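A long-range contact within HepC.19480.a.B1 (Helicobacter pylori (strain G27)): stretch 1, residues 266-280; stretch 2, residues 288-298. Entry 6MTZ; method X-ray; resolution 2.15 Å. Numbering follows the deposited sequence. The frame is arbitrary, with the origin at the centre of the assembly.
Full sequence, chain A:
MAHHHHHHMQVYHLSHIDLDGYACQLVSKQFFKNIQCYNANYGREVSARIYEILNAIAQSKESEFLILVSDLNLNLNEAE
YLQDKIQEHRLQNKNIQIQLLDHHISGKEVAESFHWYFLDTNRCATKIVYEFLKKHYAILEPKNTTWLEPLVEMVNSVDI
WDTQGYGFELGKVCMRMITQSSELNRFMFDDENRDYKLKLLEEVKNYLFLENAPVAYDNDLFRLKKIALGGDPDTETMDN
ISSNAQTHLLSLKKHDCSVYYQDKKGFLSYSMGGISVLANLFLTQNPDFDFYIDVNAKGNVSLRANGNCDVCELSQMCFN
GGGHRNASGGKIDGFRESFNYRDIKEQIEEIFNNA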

# COMPACT_ATOMS: atom_id res chain seq x y z
N GLY A 266 -19.98 16.34 -4.12
CA GLY A 266 -19.63 14.94 -4.08
C GLY A 266 -18.25 14.72 -3.50
O GLY A 266 -17.45 15.65 -3.36
N PHE A 267 -17.97 13.46 -3.17
CA PHE A 267 -16.70 13.03 -2.63
C PHE A 267 -16.08 12.06 -3.63
O PHE A 267 -16.73 11.08 -4.01
CB PHE A 267 -16.88 12.36 -1.26
CG PHE A 267 -15.60 11.93 -0.59
CD1 PHE A 267 -14.86 10.85 -1.06
CD2 PHE A 267 -15.15 12.57 0.56
CE1 PHE A 267 -13.71 10.45 -0.44
CE2 PHE A 267 -13.98 12.17 1.19
CZ PHE A 267 -13.27 11.10 0.69
N LEU A 268 -14.84 12.32 -4.02
CA LEU A 268 -14.16 11.57 -5.07
C LEU A 268 -13.06 10.70 -4.45
O LEU A 268 -12.14 11.22 -3.81
CB LEU A 268 -13.56 12.51 -6.11
CG LEU A 268 -12.53 11.83 -7.01
CD1 LEU A 268 -13.23 10.91 -7.97
CD2 LEU A 268 -11.72 12.87 -7.75
N SER A 269 -13.17 9.39 -4.66
CA SER A 269 -12.12 8.45 -4.29
C SER A 269 -11.56 7.82 -5.56
O SER A 269 -12.06 8.05 -6.67
CB SER A 269 -12.66 7.39 -3.33
OG SER A 269 -13.51 6.49 -4.01
N TYR A 270 -10.52 6.99 -5.40
CA TYR A 270 -9.80 6.42 -6.54
C TYR A 270 -9.38 5.00 -6.26
O TYR A 270 -8.78 4.73 -5.22
CB TYR A 270 -8.55 7.24 -6.86
CG TYR A 270 -7.74 6.77 -8.04
CD1 TYR A 270 -8.23 6.91 -9.34
CD2 TYR A 270 -6.46 6.24 -7.88
CE1 TYR A 270 -7.50 6.53 -10.44
CE2 TYR A 270 -5.70 5.84 -8.98
CZ TYR A 270 -6.23 5.99 -10.26
OH TYR A 270 -5.49 5.60 -11.37
N SER A 271 -9.71 4.09 -7.19
CA SER A 271 -9.41 2.65 -7.16
C SER A 271 -10.19 1.87 -6.11
O SER A 271 -9.88 0.70 -5.86
CB SER A 271 -7.91 2.38 -6.96
OG SER A 271 -7.53 2.53 -5.59
N MET A 272 -11.24 2.45 -5.51
CA MET A 272 -11.88 1.71 -4.41
C MET A 272 -12.76 0.57 -4.88
O MET A 272 -13.01 -0.36 -4.10
CB MET A 272 -12.66 2.68 -3.53
CG MET A 272 -11.71 3.69 -2.90
SD MET A 272 -12.30 4.41 -1.36
CE MET A 272 -12.24 2.99 -0.26
N GLY A 273 -13.24 0.60 -6.12
CA GLY A 273 -13.86 -0.58 -6.73
C GLY A 273 -15.37 -0.64 -6.50
O GLY A 273 -16.11 0.18 -7.05
N GLY A 274 -15.81 -1.63 -5.72
CA GLY A 274 -17.22 -1.78 -5.40
C GLY A 274 -17.62 -0.89 -4.24
O GLY A 274 -17.16 -1.10 -3.11
N ILE A 275 -18.47 0.10 -4.49
CA ILE A 275 -18.62 1.22 -3.57
C ILE A 275 -20.01 1.30 -2.96
O ILE A 275 -20.31 2.27 -2.26
CB ILE A 275 -18.25 2.55 -4.27
CG1 ILE A 275 -19.29 2.88 -5.33
CG2 ILE A 275 -16.85 2.46 -4.91
CD1 ILE A 275 -19.27 4.33 -5.72
N SER A 276 -20.87 0.31 -3.20
CA SER A 276 -22.25 0.43 -2.72
C SER A 276 -22.30 0.56 -1.19
O SER A 276 -22.79 1.56 -0.66
CB SER A 276 -23.09 -0.75 -3.20
OG SER A 276 -23.36 -0.63 -4.59
N VAL A 277 -21.75 -0.42 -0.47
CA VAL A 277 -21.75 -0.34 0.99
C VAL A 277 -20.98 0.88 1.46
O VAL A 277 -21.43 1.63 2.33
CB VAL A 277 -21.16 -1.63 1.60
CG1 VAL A 277 -21.38 -1.65 3.13
CG2 VAL A 277 -21.77 -2.87 0.92
N LEU A 278 -19.80 1.12 0.86
CA LEU A 278 -18.95 2.22 1.29
C LEU A 278 -19.66 3.56 1.15
O LEU A 278 -19.72 4.35 2.09
CB LEU A 278 -17.65 2.21 0.48
CG LEU A 278 -16.73 3.38 0.82
CD1 LEU A 278 -16.00 3.08 2.12
CD2 LEU A 278 -15.75 3.65 -0.30
N ALA A 279 -20.17 3.84 -0.05
CA ALA A 279 -20.76 5.14 -0.33
C ALA A 279 -22.05 5.33 0.47
O ALA A 279 -22.30 6.43 0.98
CB ALA A 279 -21.03 5.29 -1.83
N ASN A 280 -22.86 4.28 0.60
CA ASN A 280 -24.07 4.40 1.41
C ASN A 280 -23.73 4.81 2.83
O ASN A 280 -24.37 5.70 3.40
CB ASN A 280 -24.85 3.08 1.39
CG ASN A 280 -26.24 3.22 2.00
OD1 ASN A 280 -27.17 3.69 1.35
ND2 ASN A 280 -26.40 2.81 3.26
N ASP A 288 -23.93 16.13 4.41
CA ASP A 288 -23.67 17.33 3.63
C ASP A 288 -23.23 17.01 2.21
O ASP A 288 -23.22 17.91 1.36
CB ASP A 288 -22.63 18.22 4.34
CG ASP A 288 -21.38 17.46 4.78
OD1 ASP A 288 -20.36 17.55 4.06
OD2 ASP A 288 -21.39 16.79 5.84
N PHE A 289 -22.88 15.77 1.92
CA PHE A 289 -22.53 15.35 0.57
C PHE A 289 -23.76 14.80 -0.14
O PHE A 289 -24.60 14.12 0.47
CB PHE A 289 -21.42 14.31 0.60
CG PHE A 289 -20.06 14.89 0.87
CD1 PHE A 289 -19.64 15.11 2.18
CD2 PHE A 289 -19.21 15.24 -0.17
CE1 PHE A 289 -18.39 15.66 2.43
CE2 PHE A 289 -17.96 15.78 0.08
CZ PHE A 289 -17.55 15.99 1.38
N ASP A 290 -23.87 15.12 -1.43
CA ASP A 290 -24.98 14.67 -2.26
C ASP A 290 -24.67 13.42 -3.07
O ASP A 290 -25.60 12.67 -3.39
CB ASP A 290 -25.37 15.78 -3.23
CG ASP A 290 -25.70 17.04 -2.51
OD1 ASP A 290 -26.65 17.00 -1.71
OD2 ASP A 290 -24.98 18.04 -2.71
N PHE A 291 -23.42 13.18 -3.44
CA PHE A 291 -23.10 11.97 -4.17
C PHE A 291 -21.69 11.53 -3.84
O PHE A 291 -20.90 12.26 -3.25
CB PHE A 291 -23.29 12.15 -5.68
CG PHE A 291 -22.36 13.15 -6.30
CD1 PHE A 291 -22.63 14.52 -6.21
CD2 PHE A 291 -21.22 12.73 -6.98
CE1 PHE A 291 -21.78 15.45 -6.80
CE2 PHE A 291 -20.35 13.66 -7.56
CZ PHE A 291 -20.63 15.02 -7.48
N TYR A 292 -21.41 10.30 -4.24
CA TYR A 292 -20.10 9.70 -4.08
C TYR A 292 -19.66 9.26 -5.47
O TYR A 292 -20.48 8.76 -6.25
CB TYR A 292 -20.16 8.52 -3.10
CG TYR A 292 -18.81 7.98 -2.70
CD1 TYR A 292 -18.10 7.15 -3.55
CD2 TYR A 292 -18.24 8.30 -1.47
CE1 TYR A 292 -16.86 6.66 -3.20
CE2 TYR A 292 -17.00 7.82 -1.12
CZ TYR A 292 -16.32 7.00 -1.99
OH TYR A 292 -15.08 6.51 -1.66
N ILE A 293 -18.39 9.47 -5.79
CA ILE A 293 -17.87 9.11 -7.10
C ILE A 293 -16.50 8.48 -6.92
O ILE A 293 -15.64 9.02 -6.22
CB ILE A 293 -17.84 10.33 -8.05
CG1 ILE A 293 -17.24 9.95 -9.40
CG2 ILE A 293 -17.09 11.51 -7.41
CD1 ILE A 293 -17.37 11.05 -10.45
N ASP A 294 -16.32 7.30 -7.51
CA ASP A 294 -15.04 6.60 -7.53
C ASP A 294 -14.63 6.38 -8.98
O ASP A 294 -15.46 6.03 -9.83
CB ASP A 294 -15.12 5.25 -6.79
CG ASP A 294 -13.79 4.54 -6.71
OD1 ASP A 294 -12.93 4.94 -5.89
OD2 ASP A 294 -13.60 3.56 -7.46
N VAL A 295 -13.35 6.61 -9.26
CA VAL A 295 -12.76 6.38 -10.58
C VAL A 295 -11.63 5.37 -10.42
O VAL A 295 -10.94 5.36 -9.39
CB VAL A 295 -12.23 7.69 -11.20
CG1 VAL A 295 -11.89 7.48 -12.67
CG2 VAL A 295 -13.25 8.80 -11.02
N ASN A 296 -11.44 4.52 -11.42
CA ASN A 296 -10.28 3.63 -11.42
C ASN A 296 -9.30 4.07 -12.51
O ASN A 296 -9.52 5.05 -13.23
CB ASN A 296 -10.70 2.16 -11.56
CG ASN A 296 -11.32 1.82 -12.92
OD1 ASN A 296 -11.20 2.58 -13.89
ND2 ASN A 296 -11.97 0.65 -13.00
N ALA A 297 -8.19 3.32 -12.63
CA ALA A 297 -7.09 3.70 -13.51
C ALA A 297 -7.46 3.62 -14.98
O ALA A 297 -6.76 4.21 -15.81
CB ALA A 297 -5.88 2.81 -13.24
N LYS A 298 -8.52 2.90 -15.33
CA LYS A 298 -8.97 2.84 -16.72
C LYS A 298 -9.99 3.92 -17.04
O LYS A 298 -10.48 3.97 -18.16
CB LYS A 298 -9.56 1.46 -17.04
O HOH W 1 -12.32 1.61 -8.53

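The carboxylate of Asp 294, buried on a strand, gathers a hydroxyl and the backbone of a turn around itself. Ser 269 OG donates to Asp 294 OD1 at only 2.5 Å, and Tyr 292 OH donates to Ser 269 OG at 2.8 Å, so a relay of two hydroxyls ends on the acid. Just past the strand, Met 272 N donates to Asp 294 OD1 at 3.0 Å and Gly 273 N to Asp 294 OD2 at 3.3 Å. A water donates to Asp 294 OD2 at 2.6 Å and accepts a weak bond from Gly 273 N at 2.8 Å. An acid suits this place because its two oxygens can accept from side chain, main chain and water at once. Gly 273 suits its own, since at its backbone angles a CB would jam against the preceding carbonyl.

This cluster sits on a regular parallel pairing of strands 266-270 and 291-295. Phe 267 N donates to Phe 291 O (3.2 Å), and Ile 293 N to Phe 267 O (2.9 Å); Ser 269 N then reaches Ile 293 O (2.9 Å), and Val 295 N reaches Ser 269 O (3.2 Å). The ladder outlasts the first strand by one rung, Ser 271 N to Val 295 O at 2.8 Å.

Alternation sorts the side chains. Phe 267, Ser 269, Tyr 292 and Asp 294 share one face, where Tyr 292 gives up the most surface to the other stretch. Its ring has Phe 267 O over one face and Ala 279 CA over the opposite one. The small Ala 279 lets the helix come close, with its CB 3.6 Å from Tyr 292 CB, while Ile 275 CD1 packs 3.7 Å from Tyr 292 CD1. Tyrosine thus serves twice, as an apolar surface for the helix and as a hydroxyl for the polar relay. The ring of Phe 267 lies nearly parallel to that of Tyr 292 but slid aside, and turns its edge toward the face of Phe 289.

The other face is mainly apolar. Leu 268 CB meets Ile 293 CG2 at 3.9 Å, and Leu 268 CD1 meets Val 295 CG2 at 3.7 Å, so Leu 268 touches both its bridge partner and the residue two positions further on. At the start of the pairing, Gly 266 CA lies 3.5 Å from the centroid of the Phe 291 ring, almost along its normal. A CB here would stand 2.3 Å from Phe 291 CE2, so glycine leaves the space this aromatic ring occupies.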